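Pyridoxamine 5-phosphate-dependent dehydrase (Escherichia coli, PDB 3B8X) catalyses removal of the C3'-hydroxyl from GDP-4-keto-6-deoxy-D-mannose by combined transamination and deoxygenation, a step in making L-colitose for the O-antigen. Local coordinates at residues Leu64-Arg76 against Asp204-Ala216. The protein carries 1 engineered substitution. Numbering follows the deposited sequence.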
ATOM      1  N   LEU B  64      -1.459   5.617   6.797  1.00  5.91           N
ATOM      2  CA  LEU B  64      -0.784   6.929   6.855  1.00  3.66           C
ATOM      3  C   LEU B  64      -1.315   7.821   7.957  1.00 19.74           C
ATOM      4  O   LEU B  64      -0.550   8.643   8.484  1.00  7.85           O
ATOM      5  CB  LEU B  64      -0.845   7.660   5.504  1.00  7.46           C
ATOM      6  CG  LEU B  64      -0.091   7.047   4.293  1.00 22.96           C
ATOM      7  CD1 LEU B  64       0.338   8.022   3.207  1.00  6.89           C
ATOM      8  CD2 LEU B  64       1.098   6.223   4.691  1.00  9.25           C
ATOM      9  N   MET B  65      -2.621   7.752   8.231  1.00 12.88           N
ATOM     10  CA  MET B  65      -3.202   8.595   9.288  1.00  2.48           C
ATOM     11  C   MET B  65      -2.484   8.325  10.600  1.00 12.17           C
ATOM     12  O   MET B  65      -2.025   9.253  11.271  1.00 14.21           O
ATOM     13  CB  MET B  65      -4.706   8.377   9.422  1.00  4.81           C
ATOM     14  CG  MET B  65      -5.254   9.175  10.515  1.00  7.13           C
ATOM     15  SD  MET B  65      -7.066   9.108  10.509  1.00 11.29           S
ATOM     16  CE  MET B  65      -7.464   7.355  10.801  1.00  4.28           C
ATOM     17  N   ILE B  66      -2.367   7.049  10.968  1.00  8.74           N
ATOM     18  CA  ILE B  66      -1.657   6.657  12.209  1.00 20.03           C
ATOM     19  C   ILE B  66      -0.152   6.964  12.163  1.00 19.23           C
ATOM     20  O   ILE B  66       0.457   7.495  13.086  1.00 11.34           O
ATOM     21  CB  ILE B  66      -1.860   5.128  12.487  1.00  5.92           C
ATOM     22  CG1 ILE B  66      -3.347   4.838  12.588  1.00 20.23           C
ATOM     23  CG2 ILE B  66      -1.132   4.700  13.746  1.00 10.33           C
ATOM     24  CD1 ILE B  66      -4.057   5.771  13.583  1.00 11.37           C
ATOM     25  N   ALA B  67       0.488   6.569  11.084  1.00 10.79           N
ATOM     26  CA  ALA B  67       1.918   6.796  10.975  1.00 11.07           C
ATOM     27  C   ALA B  67       2.318   8.256  11.117  1.00 10.47           C
ATOM     28  O   ALA B  67       3.309   8.612  11.770  1.00 10.82           O
ATOM     29  CB  ALA B  67       2.378   6.272   9.658  1.00  3.68           C
ATOM     30  N   ALA B  68       1.610   9.125  10.419  1.00 10.88           N
ATOM     31  CA  ALA B  68       1.977  10.526  10.492  1.00 13.58           C
ATOM     32  C   ALA B  68       2.106  11.068  11.911  1.00 17.88           C
ATOM     33  O   ALA B  68       2.914  11.940  12.144  1.00 15.30           O
ATOM     34  CB  ALA B  68       0.992  11.347   9.714  1.00  1.00           C
ATOM     35  N   LEU B  69       1.279  10.587  12.835  1.00 18.87           N
ATOM     36  CA  LEU B  69       1.295  11.065  14.203  1.00 15.06           C
ATOM     37  C   LEU B  69       2.586  10.767  14.954  1.00 18.65           C
ATOM     38  O   LEU B  69       2.859  11.339  16.001  1.00 14.49           O
ATOM     39  CB  LEU B  69       0.102  10.521  14.981  1.00  6.29           C
ATOM     40  CG  LEU B  69      -1.245  10.943  14.401  1.00 19.42           C
ATOM     41  CD1 LEU B  69      -2.422  10.140  14.974  1.00 13.83           C
ATOM     42  CD2 LEU B  69      -1.436  12.434  14.547  1.00 12.68           C
ATOM     43  N   PHE B  70       3.405   9.898  14.385  1.00 10.95           N
ATOM     44  CA  PHE B  70       4.658   9.531  15.016  1.00  9.10           C
ATOM     45  C   PHE B  70       5.762  10.430  14.507  1.00 18.22           C
ATOM     46  O   PHE B  70       6.868  10.442  15.038  1.00 13.70           O
ATOM     47  CB  PHE B  70       4.993   8.066  14.708  1.00 12.88           C
ATOM     48  CG  PHE B  70       4.146   7.078  15.460  1.00 21.26           C
ATOM     49  CD1 PHE B  70       2.788   6.942  15.166  1.00 18.48           C
ATOM     50  CD2 PHE B  70       4.713   6.275  16.464  1.00 16.99           C
ATOM     51  CE1 PHE B  70       1.995   6.085  15.901  1.00 12.30           C
ATOM     52  CE2 PHE B  70       3.925   5.434  17.235  1.00 17.79           C
ATOM     53  CZ  PHE B  70       2.570   5.289  16.924  1.00 14.77           C
ATOM     54  N   PHE B  71       5.450  11.153  13.442  1.00  9.58           N
ATOM     55  CA  PHE B  71       6.428  11.910  12.670  1.00  5.19           C
ATOM     56  C   PHE B  71       6.321  13.398  12.813  1.00 15.52           C
ATOM     57  O   PHE B  71       7.087  14.140  12.212  1.00 26.44           O
ATOM     58  CB  PHE B  71       6.440  11.472  11.178  1.00  8.49           C
ATOM     59  CG  PHE B  71       6.643   9.989  10.989  1.00 31.84           C
ATOM     60  CD1 PHE B  71       5.808   9.252  10.180  1.00 13.51           C
ATOM     61  CD2 PHE B  71       7.644   9.315  11.667  1.00 12.03           C
ATOM     62  CE1 PHE B  71       6.001   7.887  10.053  1.00 17.96           C
ATOM     63  CE2 PHE B  71       7.813   7.947  11.574  1.00 19.92           C
ATOM     64  CZ  PHE B  71       6.993   7.228  10.762  1.00 17.51           C
ATOM     65  N   THR B  72       5.415  13.864  13.660  1.00  9.49           N
ATOM     66  CA  THR B  72       5.346  15.309  13.770  1.00 11.89           C
ATOM     67  C   THR B  72       6.569  15.733  14.596  1.00 30.96           C
ATOM     68  O   THR B  72       7.107  14.936  15.366  1.00 24.10           O
ATOM     69  CB  THR B  72       4.068  15.687  14.464  1.00 13.30           C
ATOM     70  OG1 THR B  72       3.838  14.721  15.499  1.00 19.13           O
ATOM     71  CG2 THR B  72       2.906  15.648  13.434  1.00 15.52           C
ATOM     72  N   LYS B  73       7.033  16.964  14.398  1.00 12.96           N
ATOM     73  CA  LYS B  73       8.202  17.523  15.110  1.00 17.37           C
ATOM     74  C   LYS B  73       8.181  17.285  16.632  1.00 11.90           C
ATOM     75  O   LYS B  73       9.171  16.823  17.213  1.00 39.37           O
ATOM     76  CB  LYS B  73       8.388  18.986  14.741  1.00 11.46           C
ATOM     77  CG  LYS B  73       8.601  19.234  13.240  1.00 53.79           C
ATOM     78  CD  LYS B  73       9.884  18.549  12.781  1.00 53.29           C
ATOM     79  CE  LYS B  73      10.037  18.517  11.268  1.00 68.51           C
ATOM     80  NZ  LYS B  73      11.410  18.042  10.913  1.00 29.79           N
ATOM     81  N   LYS B  74       7.022  17.530  17.257  1.00 19.23           N
ATOM     82  CA  LYS B  74       6.722  17.112  18.621  1.00 33.68           C
ATOM     83  C   LYS B  74       5.847  15.872  18.299  1.00 16.00           C
ATOM     84  O   LYS B  74       4.728  16.045  17.813  1.00 22.84           O
ATOM     85  CB  LYS B  74       5.852  18.179  19.307  1.00 22.42           C
ATOM     86  CG  LYS B  74       5.501  17.869  20.745  1.00 33.72           C
ATOM     87  CD  LYS B  74       5.054  19.129  21.474  1.00 99.89           C
ATOM     88  CE  LYS B  74       5.262  19.016  22.986  1.00 99.89           C
ATOM     89  NZ  LYS B  74       6.672  18.701  23.380  1.00 99.89           N
ATOM     90  N   PRO B  75       6.345  14.649  18.464  1.00 25.03           N
ATOM     91  CA  PRO B  75       5.549  13.467  18.092  1.00 15.16           C
ATOM     92  C   PRO B  75       4.233  13.401  18.818  1.00 18.57           C
ATOM     93  O   PRO B  75       4.185  13.427  20.037  1.00 35.90           O
ATOM     94  CB  PRO B  75       6.400  12.304  18.575  1.00 14.40           C
ATOM     95  CG  PRO B  75       7.803  12.840  18.542  1.00 50.74           C
ATOM     96  CD  PRO B  75       7.688  14.283  18.948  1.00 20.63           C
ATOM     97  N   ARG B  76       3.150  13.268  18.077  1.00 16.05           N
ATOM     98  CA  ARG B  76       1.852  13.217  18.722  1.00 15.65           C
ATOM     99  C   ARG B  76       1.447  11.890  19.336  1.00 17.03           C
ATOM    100  O   ARG B  76       0.516  11.867  20.136  1.00 14.55           O
ATOM    101  CB  ARG B  76       0.788  13.783  17.819  1.00  5.21           C
ATOM    102  CG  ARG B  76       0.768  15.297  17.815  1.00 15.18           C
ATOM    103  CD  ARG B  76       0.804  15.848  16.418  1.00 31.72           C
ATOM    104  NE  ARG B  76      -0.198  16.903  16.291  1.00 77.17           N
ATOM    105  CZ  ARG B  76      -0.137  17.937  15.453  1.00 99.89           C
ATOM    106  NH1 ARG B  76       0.880  18.092  14.601  1.00 37.26           N
ATOM    107  NH2 ARG B  76      -1.124  18.821  15.459  1.00 53.17           N
ATOM    108  N   ASP B 204      -4.458  20.541   9.128  1.00 11.07           N
ATOM    109  CA  ASP B 204      -3.101  20.708   9.593  1.00 19.19           C
ATOM    110  C   ASP B 204      -2.042  20.660   8.493  1.00 56.45           C
ATOM    111  O   ASP B 204      -1.809  19.621   7.872  1.00 21.34           O
ATOM    112  CB  ASP B 204      -2.816  19.658  10.667  1.00 12.53           C
ATOM    113  CG  ASP B 204      -1.574  19.982  11.477  1.00 18.20           C
ATOM    114  OD1 ASP B 204      -0.438  19.920  10.922  1.00 17.41           O
ATOM    115  OD2 ASP B 204      -1.732  20.347  12.664  1.00 65.97           O
ATOM    116  N   GLU B 205      -1.370  21.786   8.287  1.00 22.66           N
ATOM    117  CA  GLU B 205      -0.320  21.879   7.282  1.00 28.22           C
ATOM    118  C   GLU B 205       0.867  20.965   7.537  1.00 16.22           C
ATOM    119  O   GLU B 205       1.448  20.484   6.563  1.00 15.64           O
ATOM    120  CB  GLU B 205       0.144  23.320   7.088  1.00 19.60           C
ATOM    121  CG  GLU B 205       1.260  23.465   6.050  1.00 15.80           C
ATOM    122  CD  GLU B 205       1.597  24.934   5.765  1.00 18.08           C
ATOM    123  OE1 GLU B 205       1.546  25.718   6.736  1.00 48.74           O
ATOM    124  OE2 GLU B 205       1.909  25.272   4.598  1.00 43.83           O
ATOM    125  N   GLU B 206       1.242  20.730   8.806  1.00 17.56           N
ATOM    126  CA  GLU B 206       2.369  19.813   9.117  1.00 17.62           C
ATOM    127  C   GLU B 206       2.017  18.363   8.781  1.00 16.95           C
ATOM    128  O   GLU B 206       2.807  17.631   8.161  1.00 11.56           O
ATOM    129  CB  GLU B 206       2.852  19.849  10.576  1.00 22.50           C
ATOM    130  CG  GLU B 206       4.151  19.024  10.785  1.00 20.26           C
ATOM    131  CD  GLU B 206       4.518  18.838  12.255  1.00 14.18           C
ATOM    132  OE1 GLU B 206       3.626  19.097  13.083  1.00 20.55           O
ATOM    133  OE2 GLU B 206       5.642  18.374  12.581  1.00 16.25           O
ATOM    134  N   ILE B 207       0.833  17.963   9.231  1.00 23.67           N
ATOM    135  CA  ILE B 207       0.329  16.632   8.946  1.00 19.79           C
ATOM    136  C   ILE B 207       0.253  16.445   7.429  1.00  9.74           C
ATOM    137  O   ILE B 207       0.649  15.407   6.916  1.00 19.34           O
ATOM    138  CB  ILE B 207      -1.051  16.447   9.565  1.00 25.79           C
ATOM    139  CG1 ILE B 207      -0.928  16.409  11.083  1.00 19.08           C
ATOM    140  CG2 ILE B 207      -1.656  15.146   9.129  1.00  6.62           C
ATOM    141  CD1 ILE B 207      -0.403  15.106  11.634  1.00 22.88           C
ATOM    142  N   TYR B 208      -0.314  17.425   6.729  1.00  5.83           N
ATOM    143  CA  TYR B 208      -0.407  17.447   5.262  1.00 13.35           C
ATOM    144  C   TYR B 208       0.964  17.180   4.629  1.00 24.21           C
ATOM    145  O   TYR B 208       1.163  16.263   3.844  1.00 11.26           O
ATOM    146  CB  TYR B 208      -0.851  18.840   4.832  1.00 14.91           C
ATOM    147  CG  TYR B 208      -0.943  18.984   3.336  1.00  8.66           C
ATOM    148  CD1 TYR B 208      -1.521  17.974   2.567  1.00 11.04           C
ATOM    149  CD2 TYR B 208      -0.460  20.110   2.671  1.00 16.20           C
ATOM    150  CE1 TYR B 208      -1.631  18.055   1.177  1.00  9.53           C
ATOM    151  CE2 TYR B 208      -0.538  20.193   1.260  1.00 12.09           C
ATOM    152  CZ  TYR B 208      -1.151  19.183   0.530  1.00 15.07           C
ATOM    153  OH  TYR B 208      -1.294  19.257  -0.835  1.00 15.97           O
ATOM    154  N   HIS B 209       1.962  17.961   5.003  1.00 12.41           N
ATOM    155  CA  HIS B 209       3.287  17.706   4.472  1.00 15.12           C
ATOM    156  C   HIS B 209       3.820  16.331   4.880  1.00 10.58           C
ATOM    157  O   HIS B 209       4.425  15.641   4.056  1.00 17.36           O
ATOM    158  CB  HIS B 209       4.235  18.855   4.887  1.00 15.83           C
ATOM    159  CG  HIS B 209       3.897  20.148   4.210  1.00 18.03           C
ATOM    160  ND1 HIS B 209       4.478  21.359   4.541  1.00 21.56           N
ATOM    161  CD2 HIS B 209       3.013  20.410   3.218  1.00 18.44           C
ATOM    162  CE1 HIS B 209       3.977  22.304   3.763  1.00 16.93           C
ATOM    163  NE2 HIS B 209       3.079  21.756   2.959  1.00 11.74           N
ATOM    164  N   ILE B 210       3.571  15.902   6.120  1.00  9.91           N
ATOM    165  CA  ILE B 210       4.081  14.593   6.537  1.00 11.86           C
ATOM    166  C   ILE B 210       3.440  13.536   5.659  1.00  8.62           C
ATOM    167  O   ILE B 210       4.075  12.565   5.244  1.00 12.07           O
ATOM    168  CB  ILE B 210       3.746  14.256   8.002  1.00 22.46           C
ATOM    169  CG1 ILE B 210       4.642  15.050   8.982  1.00 18.17           C
ATOM    170  CG2 ILE B 210       3.977  12.791   8.240  1.00  9.76           C
ATOM    171  CD1 ILE B 210       4.096  15.198  10.457  1.00 12.86           C
ATOM    172  N   LEU B 211       2.181  13.743   5.361  1.00  9.54           N
ATOM    173  CA  LEU B 211       1.456  12.777   4.532  1.00 14.92           C
ATOM    174  C   LEU B 211       2.073  12.719   3.135  1.00 24.06           C
ATOM    175  O   LEU B 211       2.301  11.635   2.586  1.00  9.80           O
ATOM    176  CB  LEU B 211      -0.047  13.103   4.444  1.00  6.25           C
ATOM    177  CG  LEU B 211      -0.748  12.880   5.800  1.00 13.31           C
ATOM    178  CD1 LEU B 211      -2.114  13.555   5.884  1.00 11.67           C
ATOM    179  CD2 LEU B 211      -0.911  11.362   6.125  1.00  8.28           C
ATOM    180  N   LEU B 212       2.355  13.887   2.564  1.00 10.91           N
ATOM    181  CA  LEU B 212       2.931  13.958   1.218  1.00 15.50           C
ATOM    182  C   LEU B 212       4.270  13.250   1.121  1.00 23.72           C
ATOM    183  O   LEU B 212       4.617  12.683   0.071  1.00 13.89           O
ATOM    184  CB  LEU B 212       3.117  15.398   0.787  1.00  6.59           C
ATOM    185  CG  LEU B 212       1.815  16.186   0.580  1.00  2.56           C
ATOM    186  CD1 LEU B 212       2.209  17.627   0.348  1.00 13.55           C
ATOM    187  CD2 LEU B 212       1.038  15.639  -0.598  1.00  9.23           C
ATOM    188  N   CYS B 213       5.028  13.300   2.210  1.00  9.92           N
ATOM    189  CA  CYS B 213       6.326  12.626   2.257  1.00  8.37           C
ATOM    190  C   CYS B 213       6.215  11.102   2.395  1.00  3.21           C
ATOM    191  O   CYS B 213       6.860  10.350   1.670  1.00 10.53           O
ATOM    192  CB  CYS B 213       7.104  13.188   3.456  1.00  7.30           C
ATOM    193  SG  CYS B 213       8.726  12.411   3.796  1.00 11.47           S
ATOM    194  N   ILE B 214       5.405  10.646   3.358  1.00 13.35           N
ATOM    195  CA  ILE B 214       5.298   9.214   3.599  1.00  6.72           C
ATOM    196  C   ILE B 214       4.469   8.428   2.582  1.00 14.01           C
ATOM    197  O   ILE B 214       4.534   7.174   2.537  1.00  6.23           O
ATOM    198  CB  ILE B 214       4.942   8.903   5.028  1.00  8.08           C
ATOM    199  CG1 ILE B 214       3.573   9.516   5.369  1.00  1.00           C
ATOM    200  CG2 ILE B 214       6.079   9.299   5.938  1.00  9.88           C
ATOM    201  CD1 ILE B 214       3.073   9.030   6.744  1.00  5.24           C
ATOM    202  N   ARG B 215       3.673   9.162   1.788  1.00  8.27           N
ATOM    203  CA  ARG B 215       2.870   8.501   0.750  1.00  9.26           C
ATOM    204  C   ARG B 215       3.820   7.999  -0.301  1.00 10.30           C
ATOM    205  O   ARG B 215       3.502   7.082  -1.037  1.00 11.79           O
ATOM    206  CB  ARG B 215       2.002   9.484  -0.060  1.00  1.00           C
ATOM    207  CG  ARG B 215       1.303   8.799  -1.234  1.00  2.27           C
ATOM    208  CD  ARG B 215       0.279   9.759  -1.828  1.00  7.15           C
ATOM    209  NE  ARG B 215       0.890  11.032  -2.259  1.00  8.76           N
ATOM    210  CZ  ARG B 215       0.215  12.060  -2.773  1.00 14.71           C
ATOM    211  NH1 ARG B 215      -1.116  12.022  -2.861  1.00  5.43           N
ATOM    212  NH2 ARG B 215       0.871  13.153  -3.161  1.00 12.53           N
ATOM    213  N   ALA B 216       4.968   8.664  -0.435  1.00  9.48           N
ATOM    214  CA  ALA B 216       5.832   8.288  -1.542  1.00  9.43           C
ATOM    215  C   ALA B 216       7.302   8.190  -1.193  1.00 12.68           C
ATOM    216  O   ALA B 216       8.041   9.156  -1.353  1.00  5.19           O
ATOM    217  CB  ALA B 216       5.661   9.274  -2.707  1.00 11.18           C
TER
HETATM  218  O   HOH W   1       4.757  19.163  15.781  1.00 15.93           O
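The E206 carboxylate reaches loop 72-76, where OE2 accepts from K73 N at 2.7 Å, almost straight (173°) and on its syn lone pair. The E206 CG stands anti to its backbone N (chi1 -172°) and the chain runs on extended, carrying the acid clear of its helix. A water bridges E206 OE1 to K74 N.

R76 NH1 meets E206 OE1 at 3.3 Å, while NH2 bonds D204 OD2 from above the carboxylate plane. D204 is also the N-cap of helix 205-214, its OD1 accepting from I207 N.

In the PLP-aminotransferase fold, the 64-68 end of helix 58-68 packs beside helix 205-214 and the large mixed sheet, the 64-68 and 205-214 axes 9.8 Å apart with N-to-C directions at 114°; L69 and I207 both touch M181 on strand 181-185.

The apolar seam centres on A68, whose CB faces I210 CG2 at 3.6 Å. I210 CD1 presses unusually close to T72 CG2 (3.2 Å). L64 spreads its two methyls: CD1 lies on R215 CA (3.6 Å), CD2 against I214 CD1. F71 sets CB against I210 CG2, which lies near the ring plane at its edge; the ring meets Y349 of the second subunit edge-to-face.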